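Local coordinates for succinylglutamate desuccinylase (Chromobacterium violaceum, PDB 1YW4), which probably hydrolyses N-succinyl-L-glutamate to succinate and glutamate with one zinc ion per subunit, the last step of arginine breakdown by the AST pathway, at residues G76-N81 against L239-Q244; D47-S52 against C82-M87; D42-D47 against G138-K143; R142-D147 against R174-W179; L131-F136 against Q204-D209. All coordinates share one frame; numbering follows the deposited sequence.

In the fold
Contact 2 is the core of the set: two parallel strands whose touching residues are all buried. Contact 4 covers one side of the neighbouring strand 143-151 with helix 174-181. Contact 5 is also buried and joins the ends of helices 120-137 and 198-205. Contacts 1 and 3 lie further out, each about 21 Å from the chain's centre; contact 1 ties a loop to a helix end, contact 3 ties two loops. Contact 2 relies on backbone bonds, leucines and one buried arginine, contact 5 on apolar packing. Contact 4 mixes ring stacking with a buried polar pair. Contact 1 uses polar groups, contact 3 a salt bridge and waters. Contacts 2 and 3 share Asp47; contacts 3 and 4 share Arg142.

Contact 1: residues G76-N81 against L239-Q244; sequences GQLALN and LLSNPQ
The amide ND2 of Asn81 donates to Ser241 O at 2.7 Å. This bond is at the C-terminal end of helix 230-241, where the last turn meets the loop joining helix 61-75 to strand 83-88. Asn242 is the first residue to leave helical angles, and the carbonyls just before it are taken up by the loop. Ser241 O is met in its carbonyl plane, on a lone pair, and lies close to the plane of the Asn81 amide. With CG anti to the carbonyl carbon of Asn81 (chi1 -68°), the carboxamide comes near Ser241 O. Asn81 N donates to the preceding carbonyl, Leu240 O, at 2.8 Å in a nearly straight bond of 169°. Asn81 thus grips two successive carbonyls, one with its backbone and one with its side chain. The helix answers with a donor of its own. Ser241 OG gives its one proton to Ala79 O at 2.8 Å, and the donor is tilted 22° from that carbonyl plane. Arg237 O, in the same helix, is a weak second acceptor for that proton. Apolar groups meet beside these bonds. CD1 of Leu80 touches CB of Leu240 at 3.9 Å, and the two side chains cross obliquely. Leu240 also touches Met69 of helix 61-75, and Pro243 rests on Cys82 and Asp47. From the loop of Leu80, Leu78 CD1 comes to 3.2 Å from Ser241 OG, a tight approach.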
# COMPACT_ATOMS: atom_id res chain seq x y z
N GLY A 76 28.32 34.12 -16.96
CA GLY A 76 28.96 34.39 -15.69
C GLY A 76 27.96 34.88 -14.66
O GLY A 76 28.33 35.32 -13.58
N GLN A 77 26.68 34.79 -15.02
CA GLN A 77 25.58 35.21 -14.15
C GLN A 77 25.27 34.11 -13.13
O GLN A 77 24.77 34.39 -12.04
CB GLN A 77 24.33 35.47 -14.99
CG GLN A 77 23.48 36.62 -14.50
CD GLN A 77 23.78 37.90 -15.26
OE1 GLN A 77 24.93 38.34 -15.32
NE2 GLN A 77 22.74 38.49 -15.84
N LEU A 78 25.55 32.87 -13.50
CA LEU A 78 25.30 31.72 -12.63
C LEU A 78 26.57 30.90 -12.48
O LEU A 78 27.29 30.65 -13.46
CB LEU A 78 24.18 30.85 -13.21
CG LEU A 78 23.71 29.63 -12.41
CD1 LEU A 78 23.02 30.08 -11.13
CD2 LEU A 78 22.75 28.81 -13.25
N ALA A 79 26.86 30.48 -11.26
CA ALA A 79 28.05 29.69 -10.99
C ALA A 79 27.75 28.20 -11.13
O ALA A 79 26.64 27.75 -10.82
CB ALA A 79 28.56 29.98 -9.58
N LEU A 80 28.74 27.44 -11.59
CA LEU A 80 28.57 26.00 -11.76
C LEU A 80 29.61 25.24 -10.96
O LEU A 80 30.81 25.36 -11.21
CB LEU A 80 28.69 25.63 -13.25
CG LEU A 80 28.56 24.14 -13.61
CD1 LEU A 80 27.16 23.65 -13.28
CD2 LEU A 80 28.86 23.95 -15.09
N ASN A 81 29.15 24.45 -10.00
CA ASN A 81 30.05 23.66 -9.17
C ASN A 81 29.72 22.18 -9.17
O ASN A 81 30.00 21.47 -8.21
CB ASN A 81 30.04 24.20 -7.74
CG ASN A 81 30.66 25.57 -7.64
OD1 ASN A 81 31.87 25.72 -7.80
ND2 ASN A 81 29.84 26.58 -7.39
N LEU A 239 21.00 24.11 -7.25
CA LEU A 239 21.71 22.84 -7.25
C LEU A 239 23.05 22.99 -7.98
O LEU A 239 24.09 22.57 -7.48
CB LEU A 239 20.86 21.76 -7.93
CG LEU A 239 21.59 20.44 -8.16
CD1 LEU A 239 22.08 19.90 -6.83
CD2 LEU A 239 20.66 19.44 -8.84
N LEU A 240 23.02 23.60 -9.16
CA LEU A 240 24.25 23.78 -9.94
C LEU A 240 25.26 24.68 -9.24
O LEU A 240 26.46 24.41 -9.26
CB LEU A 240 23.92 24.35 -11.31
CG LEU A 240 22.94 23.51 -12.13
CD1 LEU A 240 22.63 24.23 -13.42
CD2 LEU A 240 23.52 22.13 -12.38
N SER A 241 24.78 25.75 -8.62
CA SER A 241 25.66 26.69 -7.93
C SER A 241 26.18 26.14 -6.61
O SER A 241 27.39 26.00 -6.41
CB SER A 241 24.95 28.01 -7.68
OG SER A 241 24.84 28.75 -8.88
N ASN A 242 25.26 25.85 -5.70
CA ASN A 242 25.60 25.32 -4.39
C ASN A 242 24.83 24.03 -4.13
O ASN A 242 23.79 24.04 -3.47
CB ASN A 242 25.30 26.35 -3.31
CG ASN A 242 25.66 25.86 -1.92
OD1 ASN A 242 26.75 25.32 -1.70
ND2 ASN A 242 24.75 26.04 -0.97
N PRO A 243 25.35 22.91 -4.63
CA PRO A 243 24.74 21.58 -4.48
C PRO A 243 24.85 20.99 -3.07
O PRO A 243 24.22 19.97 -2.78
CB PRO A 243 25.50 20.75 -5.51
CG PRO A 243 26.87 21.34 -5.45
CD PRO A 243 26.58 22.83 -5.43
N GLN A 244 25.62 21.63 -2.21
CA GLN A 244 25.78 21.13 -0.84
C GLN A 244 24.78 21.71 0.14
O GLN A 244 24.72 21.28 1.30
CB GLN A 244 27.20 21.38 -0.34
CG GLN A 244 28.23 20.50 -1.01
CD GLN A 244 27.79 19.05 -1.07
OE1 GLN A 244 27.56 18.42 -0.03
NE2 GLN A 244 27.67 18.51 -2.28

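Contact 2: residues D47-S52 against C82-M87; sequences DSVLLS and CRLLVM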
# COMPACT_ATOMS: atom_id res chain seq x y z
N ASP A 47 29.34 16.72 -7.42
CA ASP A 47 28.09 16.02 -7.72
C ASP A 47 27.85 16.07 -9.21
O ASP A 47 28.18 17.06 -9.86
CB ASP A 47 26.90 16.66 -7.00
CG ASP A 47 26.94 16.44 -5.50
OD1 ASP A 47 27.36 15.35 -5.07
OD2 ASP A 47 26.52 17.36 -4.76
N SER A 48 27.27 15.01 -9.76
CA SER A 48 27.01 14.94 -11.18
C SER A 48 25.52 15.08 -11.47
O SER A 48 24.71 14.32 -10.94
CB SER A 48 27.54 13.63 -11.75
OG SER A 48 28.95 13.58 -11.63
N VAL A 49 25.18 16.04 -12.31
CA VAL A 49 23.78 16.29 -12.62
C VAL A 49 23.46 16.12 -14.10
O VAL A 49 24.14 16.67 -14.95
CB VAL A 49 23.38 17.71 -12.16
CG1 VAL A 49 21.96 18.03 -12.58
CG2 VAL A 49 23.51 17.80 -10.63
N LEU A 50 22.43 15.33 -14.38
CA LEU A 50 21.98 15.10 -15.75
C LEU A 50 20.60 15.72 -15.89
O LEU A 50 19.67 15.33 -15.19
CB LEU A 50 21.89 13.60 -16.06
CG LEU A 50 21.23 13.24 -17.40
CD1 LEU A 50 21.96 13.93 -18.53
CD2 LEU A 50 21.24 11.72 -17.61
N LEU A 51 20.47 16.71 -16.77
CA LEU A 51 19.17 17.33 -17.01
C LEU A 51 18.80 17.03 -18.46
O LEU A 51 19.51 17.42 -19.40
CB LEU A 51 19.23 18.84 -16.82
CG LEU A 51 19.71 19.41 -15.47
CD1 LEU A 51 19.64 20.94 -15.53
CD2 LEU A 51 18.86 18.88 -14.33
N SER A 52 17.70 16.33 -18.65
CA SER A 52 17.26 16.04 -20.00
C SER A 52 15.91 16.71 -20.19
O SER A 52 15.09 16.75 -19.27
CB SER A 52 17.19 14.53 -20.23
OG SER A 52 16.34 13.89 -19.29
N CYS A 82 29.14 21.71 -10.27
CA CYS A 82 28.80 20.30 -10.41
C CYS A 82 29.16 19.86 -11.81
O CYS A 82 29.37 20.68 -12.70
CB CYS A 82 27.30 20.05 -10.24
SG CYS A 82 26.48 20.78 -8.82
N ARG A 83 29.24 18.55 -12.01
CA ARG A 83 29.48 18.00 -13.33
C ARG A 83 28.08 18.04 -13.92
O ARG A 83 27.18 17.38 -13.42
CB ARG A 83 29.96 16.55 -13.25
CG ARG A 83 31.35 16.38 -12.69
CD ARG A 83 31.76 14.92 -12.70
NE ARG A 83 32.00 14.41 -14.06
CZ ARG A 83 31.39 13.35 -14.58
NH1 ARG A 83 31.69 12.95 -15.80
NH2 ARG A 83 30.47 12.70 -13.88
N LEU A 84 27.89 18.81 -14.99
CA LEU A 84 26.59 18.95 -15.62
C LEU A 84 26.51 18.48 -17.06
O LEU A 84 27.30 18.89 -17.91
CB LEU A 84 26.16 20.42 -15.55
CG LEU A 84 24.93 20.88 -16.35
CD1 LEU A 84 23.70 20.15 -15.84
CD2 LEU A 84 24.74 22.39 -16.24
N LEU A 85 25.54 17.63 -17.34
CA LEU A 85 25.31 17.17 -18.71
C LEU A 85 23.88 17.56 -19.08
O LEU A 85 22.93 17.14 -18.43
CB LEU A 85 25.47 15.66 -18.82
CG LEU A 85 25.12 15.06 -20.19
CD1 LEU A 85 25.91 15.75 -21.30
CD2 LEU A 85 25.44 13.57 -20.16
N VAL A 86 23.73 18.39 -20.11
CA VAL A 86 22.41 18.80 -20.58
C VAL A 86 22.11 18.08 -21.89
O VAL A 86 22.96 18.01 -22.79
CB VAL A 86 22.34 20.32 -20.85
CG1 VAL A 86 20.99 20.67 -21.47
CG2 VAL A 86 22.51 21.10 -19.54
N MSE A 87 20.91 17.53 -21.97
CA MSE A 87 20.47 16.83 -23.17
C MSE A 87 19.16 17.36 -23.73
O MSE A 87 18.13 17.34 -23.05
CB MSE A 87 20.28 15.35 -22.89
CG MSE A 87 21.52 14.57 -22.59
SE MSE A 87 21.09 12.73 -22.30
CE MSE A 87 22.64 11.88 -23.02
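Arg83 and Ser48 pair across two neighbouring strands, with side chains on the same face. CB of Arg83 is 3.5 Å from Ser48 OG. CG passes the same hydroxyl at a greater distance, and CD comes closer again, to 3.3 Å. The chain bends at chi3 (71°), which sets the place of NE, and NE bonds to Gly41 O. At the tip, NH2 donates to Ser48 OG at 2.9 Å, with the hydroxyl at the guanidinium edge and 16° out of its plane. NH2 has a second acceptor in Phe135 O, and the ring of Phe135 makes a cation-pi contact with the group. The buried charge is held from several directions. The strands belong to the beta-alpha-beta unit formed by strand 48-53, helix 61-75 and strand 83-88. They run parallel, at 12° to each other. Backbone bonds alternate between them: Val49 N donates to Arg83 O at 2.7 Å, and Leu85 N to Val49 O at 2.9 Å. Leu51 N and Met87 N continue the pattern. Leu50 and Leu85 lie side by side and point the same way, with Leu50 CD1 3.7 Å from Leu85 CG. The same CD1 meets SE of selenomethionine Met87 at 4.1 Å. Leu51 packs on Leu84, on the face that carries Val49 and Val86; Leu51 and Val86 meet helix 61-75. Ser52 OG bonds to Asp147 OD1, and Asp147 OD2 to zinc ligand His149 NE2.

Contact 3: residues D42-D47 against G138-K143; sequences DARGAD and GARARK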
# COMPACT_ATOMS: atom_id res chain seq x y z
N ASP A 42 35.20 17.96 -15.99
CA ASP A 42 36.45 17.59 -15.33
C ASP A 42 36.47 17.84 -13.83
O ASP A 42 37.48 17.57 -13.17
CB ASP A 42 37.63 18.33 -15.98
CG ASP A 42 37.80 17.97 -17.43
OD1 ASP A 42 37.34 16.89 -17.84
OD2 ASP A 42 38.42 18.77 -18.18
N ALA A 43 35.37 18.33 -13.28
CA ALA A 43 35.27 18.61 -11.84
C ALA A 43 35.19 17.32 -11.03
O ALA A 43 34.10 16.82 -10.74
CB ALA A 43 34.06 19.47 -11.55
N ARG A 44 36.35 16.79 -10.66
CA ARG A 44 36.43 15.57 -9.88
C ARG A 44 35.84 15.75 -8.48
O ARG A 44 35.99 16.81 -7.88
CB ARG A 44 37.88 15.10 -9.77
CG ARG A 44 38.42 14.43 -11.02
CD ARG A 44 39.89 14.11 -10.85
NE ARG A 44 40.40 13.21 -11.88
CZ ARG A 44 40.04 11.94 -12.01
NH1 ARG A 44 39.18 11.40 -11.15
NH2 ARG A 44 40.57 11.19 -12.97
N GLY A 45 35.18 14.71 -7.99
CA GLY A 45 34.60 14.77 -6.66
C GLY A 45 33.34 15.61 -6.54
O GLY A 45 32.73 15.64 -5.47
N ALA A 46 32.94 16.28 -7.61
CA ALA A 46 31.74 17.11 -7.57
C ALA A 46 30.49 16.30 -7.92
O ALA A 46 30.57 15.29 -8.62
CB ALA A 46 31.88 18.28 -8.54
N ASP A 47 29.34 16.72 -7.42
CA ASP A 47 28.09 16.02 -7.72
C ASP A 47 27.85 16.07 -9.21
O ASP A 47 28.18 17.06 -9.86
CB ASP A 47 26.90 16.66 -7.00
CG ASP A 47 26.94 16.44 -5.50
OD1 ASP A 47 27.36 15.35 -5.07
OD2 ASP A 47 26.52 17.36 -4.76
N GLY A 138 31.78 8.21 -14.53
CA GLY A 138 32.86 9.05 -14.05
C GLY A 138 32.52 9.80 -12.78
O GLY A 138 33.36 10.50 -12.21
N ALA A 139 31.29 9.65 -12.32
CA ALA A 139 30.84 10.33 -11.11
C ALA A 139 31.45 9.74 -9.84
O ALA A 139 31.51 8.52 -9.68
CB ALA A 139 29.32 10.29 -11.03
N ARG A 140 31.89 10.60 -8.94
CA ARG A 140 32.48 10.15 -7.69
C ARG A 140 31.64 10.59 -6.50
O ARG A 140 31.79 10.08 -5.40
CB ARG A 140 33.91 10.67 -7.56
CG ARG A 140 34.87 9.94 -8.50
CD ARG A 140 35.01 8.49 -8.08
NE ARG A 140 35.02 7.56 -9.20
CZ ARG A 140 35.93 7.55 -10.17
NH1 ARG A 140 35.84 6.66 -11.15
NH2 ARG A 140 36.92 8.44 -10.16
N ALA A 141 30.75 11.55 -6.75
CA ALA A 141 29.86 12.05 -5.71
C ALA A 141 28.44 11.61 -6.05
O ALA A 141 28.23 10.49 -6.49
CB ALA A 141 29.96 13.57 -5.64
N ARG A 142 27.48 12.50 -5.85
CA ARG A 142 26.09 12.16 -6.14
C ARG A 142 25.81 12.07 -7.64
O ARG A 142 26.43 12.77 -8.44
CB ARG A 142 25.15 13.18 -5.50
CG ARG A 142 25.24 13.27 -3.98
CD ARG A 142 24.14 14.17 -3.43
NE ARG A 142 24.26 15.54 -3.92
CZ ARG A 142 23.30 16.46 -3.80
NH1 ARG A 142 22.15 16.15 -3.21
NH2 ARG A 142 23.49 17.68 -4.27
N LYS A 143 24.88 11.20 -8.01
CA LYS A 143 24.46 11.02 -9.39
C LYS A 143 22.97 11.37 -9.47
O LYS A 143 22.12 10.61 -9.01
CB LYS A 143 24.71 9.57 -9.83
CG LYS A 143 26.19 9.23 -9.95
CD LYS A 143 26.42 7.78 -10.34
CE LYS A 143 25.94 6.84 -9.26
NZ LYS A 143 26.65 7.09 -7.97
O HOH W 1 29.35 12.70 -8.84
O HOH W 2 32.64 13.27 -9.58
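The guanidinium of Arg142 receives the carboxylate of Asp47 at its edge. The two planes stand 61° apart. NH2 donates to OD2 at 3.1 Å; OD2 lies near the guanidinium plane, but NH2 stands well above the plane of the carboxylate. NE makes a weak bond to the same OD2 at 3.0 Å, and the pair forms a salt bridge. The bend of Arg142 at chi3 (-62°) places NE for this. The other oxygen, OD1, takes the backbone N of Arg142 at 3.0 Å, on its anti side. One arginine therefore holds both carboxylate oxygens. CB of Ala141 lies close to OD1 and to the carbonyls of Gly45 and Ala46. Further out, the guanidinium groups of Arg44 and Arg140 come edge to edge, NH1 to NH2 at 3.9 Å, with planes 25° apart. This contact joins the loop before strand 48-53 to the loop before strand 143-151. The first loop includes a type II turn from Ala43 to Ala46, with Gly45 at positive phi. Two waters link the backbones. One donates to Ala46 O and Arg142 O and accepts from Ala141 N at 2.8 Å. The other donates to Ala46 O and accepts from Arg140 N. Pro243 packs on both Asp47 and Arg142. The nearby arginine would be expected to keep the buried Asp47 ionised, whereas the like charges of Arg44 and Arg140 probably repel each other mildly at the surface.

Contact 4: residues R142-D147 against R174-W179; sequences RKLHYD and REQLAW
Helix 174-181 packs across strand 143-151 of the catalytic domain, the strand that carries the zinc ligand His149. The helix and strand axes come no nearer than 12.2 Å and cross at -44°, and side chains fill the distance. Tyr146 and Trp179 reach toward each other tip to tip. Their rings form an offset stack, with centroids 4.8 Å apart and planes at 22°. CZ3 of Trp179 lies over one face of the tyrosine, toward its rim, 3.6 Å from CZ. With CG anti to the backbone N (chi1 -173°), the Trp179 indole is sent off toward Tyr146. The tyrosine hydroxyl donates to Gln176 OE1 at 2.6 Å, an oxygen at the edge of the tyrosine ring, near its plane. A water donates to the same hydroxyl at 2.7 Å and accepts from Gln176 NE2 at 3.2 Å. The water sits over the Trp179 indole, above its five-membered ring. CD2 of Leu144 touches NE2 of Gln176 at 3.7 Å, while CD1 of Leu144 lies over the centre of the Arg142 guanidinium face. Arg142 keeps its salt bridge to Asp47, and Glu175 is only a more distant opposite charge. Leu239 of helix 230-241 also packs on Tyr146, and Ala235 and Leu236 on Trp179. The hydroxyl both donates and accepts, and with the water it gives each end of the buried Gln176 amide a partner among apolar and aromatic neighbours.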
# COMPACT_ATOMS: atom_id res chain seq x y z
N ARG A 142 27.48 12.50 -5.85
CA ARG A 142 26.09 12.16 -6.14
C ARG A 142 25.81 12.07 -7.64
O ARG A 142 26.43 12.77 -8.44
CB ARG A 142 25.15 13.18 -5.50
CG ARG A 142 25.24 13.27 -3.98
CD ARG A 142 24.14 14.17 -3.43
NE ARG A 142 24.26 15.54 -3.92
CZ ARG A 142 23.30 16.46 -3.80
NH1 ARG A 142 22.15 16.15 -3.21
NH2 ARG A 142 23.49 17.68 -4.27
N LYS A 143 24.88 11.20 -8.01
CA LYS A 143 24.46 11.02 -9.39
C LYS A 143 22.97 11.37 -9.47
O LYS A 143 22.12 10.61 -9.01
CB LYS A 143 24.71 9.57 -9.83
CG LYS A 143 26.19 9.23 -9.95
CD LYS A 143 26.42 7.78 -10.34
CE LYS A 143 25.94 6.84 -9.26
NZ LYS A 143 26.65 7.09 -7.97
N LEU A 144 22.67 12.54 -10.04
CA LEU A 144 21.30 13.03 -10.12
C LEU A 144 20.81 13.26 -11.55
O LEU A 144 21.47 13.91 -12.35
CB LEU A 144 21.18 14.33 -9.33
CG LEU A 144 21.64 14.30 -7.87
CD1 LEU A 144 21.67 15.72 -7.31
CD2 LEU A 144 20.72 13.42 -7.06
N HIS A 145 19.62 12.74 -11.84
CA HIS A 145 19.01 12.87 -13.15
C HIS A 145 17.56 13.33 -13.07
O HIS A 145 16.72 12.66 -12.47
CB HIS A 145 19.07 11.54 -13.89
CG HIS A 145 18.38 11.55 -15.21
ND1 HIS A 145 18.18 12.71 -15.94
CD2 HIS A 145 17.86 10.55 -15.96
CE1 HIS A 145 17.58 12.41 -17.08
NE2 HIS A 145 17.38 11.11 -17.11
N TYR A 146 17.26 14.47 -13.67
CA TYR A 146 15.90 14.98 -13.69
C TYR A 146 15.51 15.09 -15.15
O TYR A 146 16.11 15.85 -15.92
CB TYR A 146 15.82 16.35 -13.01
CG TYR A 146 16.34 16.33 -11.59
CD1 TYR A 146 15.67 15.65 -10.58
CD2 TYR A 146 17.55 16.95 -11.28
CE1 TYR A 146 16.19 15.58 -9.29
CE2 TYR A 146 18.09 16.88 -10.00
CZ TYR A 146 17.40 16.20 -9.01
OH TYR A 146 17.94 16.13 -7.74
N ASP A 147 14.55 14.26 -15.52
CA ASP A 147 14.04 14.26 -16.88
C ASP A 147 12.81 15.16 -16.78
O ASP A 147 11.81 14.80 -16.15
CB ASP A 147 13.69 12.84 -17.31
CG ASP A 147 13.25 12.76 -18.74
OD1 ASP A 147 13.72 13.62 -19.54
OD2 ASP A 147 12.44 11.86 -19.07
N ARG A 174 14.45 9.48 0.67
CA ARG A 174 13.60 10.60 1.08
C ARG A 174 14.31 11.94 1.08
O ARG A 174 13.67 12.99 1.16
CB ARG A 174 13.00 10.30 2.46
CG ARG A 174 13.97 9.72 3.46
CD ARG A 174 13.20 9.06 4.58
NE ARG A 174 12.30 10.01 5.24
CZ ARG A 174 11.15 9.67 5.81
NH1 ARG A 174 10.75 8.40 5.79
NH2 ARG A 174 10.40 10.59 6.40
N GLU A 175 15.63 11.92 0.96
CA GLU A 175 16.41 13.15 0.92
C GLU A 175 16.04 13.86 -0.39
O GLU A 175 15.93 15.09 -0.44
CB GLU A 175 17.90 12.83 0.96
CG GLU A 175 18.76 13.91 1.60
CD GLU A 175 18.61 15.24 0.92
OE1 GLU A 175 18.97 15.34 -0.27
OE2 GLU A 175 18.13 16.19 1.57
N GLN A 176 15.84 13.08 -1.45
CA GLN A 176 15.48 13.64 -2.75
C GLN A 176 14.00 14.02 -2.76
O GLN A 176 13.61 15.00 -3.40
CB GLN A 176 15.78 12.64 -3.87
CG GLN A 176 17.23 12.67 -4.32
CD GLN A 176 17.61 14.00 -4.96
OE1 GLN A 176 17.05 14.38 -5.99
NE2 GLN A 176 18.55 14.71 -4.35
N LEU A 177 13.18 13.25 -2.06
CA LEU A 177 11.76 13.55 -1.98
C LEU A 177 11.61 14.91 -1.32
O LEU A 177 10.71 15.68 -1.65
CB LEU A 177 11.03 12.48 -1.16
CG LEU A 177 10.84 11.14 -1.86
CD1 LEU A 177 10.19 10.13 -0.92
CD2 LEU A 177 9.98 11.34 -3.09
N ALA A 178 12.51 15.20 -0.39
CA ALA A 178 12.48 16.47 0.32
C ALA A 178 12.79 17.60 -0.66
O ALA A 178 12.06 18.59 -0.73
CB ALA A 178 13.49 16.46 1.45
N TRP A 179 13.88 17.44 -1.41
CA TRP A 179 14.29 18.45 -2.39
C TRP A 179 13.17 18.70 -3.39
O TRP A 179 12.92 19.84 -3.80
CB TRP A 179 15.52 17.97 -3.15
CG TRP A 179 16.11 19.00 -4.05
CD1 TRP A 179 16.96 20.00 -3.70
CD2 TRP A 179 15.92 19.12 -5.47
NE1 TRP A 179 17.33 20.73 -4.81
CE2 TRP A 179 16.70 20.21 -5.91
CE3 TRP A 179 15.16 18.40 -6.41
CZ2 TRP A 179 16.75 20.60 -7.25
CZ3 TRP A 179 15.22 18.80 -7.75
CH2 TRP A 179 16.01 19.89 -8.16
O HOH W 3 18.83 17.58 -5.69

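Contact 5: residues L131-F136 against Q204-D209; sequences LAAEFF and QYCEAD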
# COMPACT_ATOMS: atom_id res chain seq x y z
N LEU A 131 25.72 7.86 -23.64
CA LEU A 131 26.28 9.10 -23.12
C LEU A 131 26.02 9.24 -21.62
O LEU A 131 26.92 9.57 -20.87
CB LEU A 131 25.71 10.30 -23.88
CG LEU A 131 26.39 10.68 -25.21
CD1 LEU A 131 26.55 9.46 -26.09
CD2 LEU A 131 25.56 11.76 -25.93
N ALA A 132 24.78 8.98 -21.20
CA ALA A 132 24.43 9.06 -19.79
C ALA A 132 25.24 8.05 -19.00
O ALA A 132 25.75 8.37 -17.93
CB ALA A 132 22.93 8.81 -19.59
N ALA A 133 25.36 6.83 -19.52
CA ALA A 133 26.12 5.80 -18.82
C ALA A 133 27.58 6.23 -18.63
O ALA A 133 28.12 6.08 -17.54
CB ALA A 133 26.06 4.48 -19.58
N GLU A 134 28.20 6.75 -19.68
CA GLU A 134 29.60 7.17 -19.59
C GLU A 134 29.74 8.37 -18.66
O GLU A 134 30.73 8.50 -17.95
CB GLU A 134 30.15 7.50 -20.98
CG GLU A 134 30.04 6.34 -21.97
CD GLU A 134 30.59 6.68 -23.35
OE1 GLU A 134 30.55 7.87 -23.74
OE2 GLU A 134 31.05 5.76 -24.06
N PHE A 135 28.75 9.24 -18.67
CA PHE A 135 28.77 10.42 -17.81
C PHE A 135 28.73 10.03 -16.34
O PHE A 135 29.52 10.52 -15.54
CB PHE A 135 27.56 11.31 -18.10
CG PHE A 135 27.46 12.51 -17.20
CD1 PHE A 135 28.38 13.54 -17.31
CD2 PHE A 135 26.42 12.62 -16.28
CE1 PHE A 135 28.26 14.69 -16.52
CE2 PHE A 135 26.29 13.76 -15.49
CZ PHE A 135 27.22 14.80 -15.61
N PHE A 136 27.80 9.16 -15.98
CA PHE A 136 27.69 8.77 -14.59
C PHE A 136 28.79 7.83 -14.12
O PHE A 136 29.08 7.77 -12.93
CB PHE A 136 26.32 8.16 -14.31
CG PHE A 136 25.22 9.18 -14.18
CD1 PHE A 136 25.33 10.24 -13.28
CD2 PHE A 136 24.06 9.07 -14.94
CE1 PHE A 136 24.31 11.16 -13.13
CE2 PHE A 136 23.03 9.99 -14.80
CZ PHE A 136 23.15 11.04 -13.89
N GLN A 204 18.31 2.51 -12.91
CA GLN A 204 18.70 1.11 -12.86
C GLN A 204 20.07 0.79 -13.44
O GLN A 204 20.91 0.16 -12.78
CB GLN A 204 17.64 0.27 -13.57
CG GLN A 204 17.68 -1.22 -13.23
CD GLN A 204 17.60 -1.47 -11.73
OE1 GLN A 204 16.77 -0.89 -11.03
NE2 GLN A 204 18.47 -2.35 -11.24
N TYR A 205 20.30 1.20 -14.68
CA TYR A 205 21.56 0.94 -15.36
C TYR A 205 22.72 1.75 -14.81
O TYR A 205 23.82 1.23 -14.64
CB TYR A 205 21.41 1.22 -16.86
CG TYR A 205 22.53 0.68 -17.71
CD1 TYR A 205 23.65 1.46 -18.02
CD2 TYR A 205 22.46 -0.61 -18.24
CE1 TYR A 205 24.67 0.96 -18.84
CE2 TYR A 205 23.46 -1.12 -19.06
CZ TYR A 205 24.56 -0.33 -19.36
OH TYR A 205 25.53 -0.83 -20.20
N CYS A 206 22.48 3.03 -14.52
CA CYS A 206 23.53 3.89 -14.01
C CYS A 206 23.40 4.02 -12.51
O CYS A 206 24.20 4.71 -11.87
CB CYS A 206 23.44 5.27 -14.66
SG CYS A 206 23.37 5.24 -16.46
N GLU A 207 22.41 3.34 -11.96
CA GLU A 207 22.10 3.35 -10.53
C GLU A 207 22.19 4.76 -9.95
O GLU A 207 22.85 4.99 -8.94
CB GLU A 207 22.99 2.37 -9.75
CG GLU A 207 24.48 2.61 -9.83
CD GLU A 207 25.29 1.54 -9.10
OE1 GLU A 207 26.52 1.74 -8.94
OE2 GLU A 207 24.72 0.51 -8.70
N ALA A 208 21.52 5.70 -10.60
CA ALA A 208 21.52 7.08 -10.11
C ALA A 208 20.16 7.43 -9.55
O ALA A 208 19.20 6.66 -9.69
CB ALA A 208 21.88 8.03 -11.24
N ASP A 209 20.07 8.57 -8.87
CA ASP A 209 18.81 9.02 -8.32
C ASP A 209 18.14 9.79 -9.45
O ASP A 209 18.42 10.97 -9.66
CB ASP A 209 19.06 9.91 -7.11
CG ASP A 209 19.70 9.15 -5.97
OD1 ASP A 209 19.12 8.14 -5.54
OD2 ASP A 209 20.79 9.54 -5.52
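Cys206 points into helix 120-137 and packs mainly on Ala133 and Phe136. With SG anti to the carbonyl carbon of Cys206 (chi1 -52°), the sulfur lies against Ala133, SG to CA 3.7 Å. CB of Cys206 lies 3.9 Å from CD2 of Phe136. Ala208 CB sits over the centre of the Phe136 ring, 4.2 Å from the centroid and 9° off the ring normal, a CH-pi contact over the face. The opposite face of this ring is covered by CD2 of Phe135, 3.9 Å above its plane. Phe136 is held between a methyl group and its neighbour in the helix. At the outer side, CB of Ala133 meets the edge of the Tyr205 ring, 3.9 Å from CE1. Tyr205 itself stacks on Phe201. The contact joins the last turns of helix 120-137 to the end of helix 198-205 and the short link into strand 209-215. Glu207, with positive phi, is the first residue after helix 198-205 to leave helical angles. Backbone bonds of Asp209 with Lys143 and His145 hold the end of the link beside strand 143-151. Phe136 also packs on Leu50, Lys143 and His145, and Phe135 on Ser48 and Leu85. No hydrogen bond crosses between the two segments. The joint rests on methyl, sulfur and ring contacts, so shape and exclusion of water, more than directed bonds, would hold helix 120-137 against the end of helix 198-205 and the link after it.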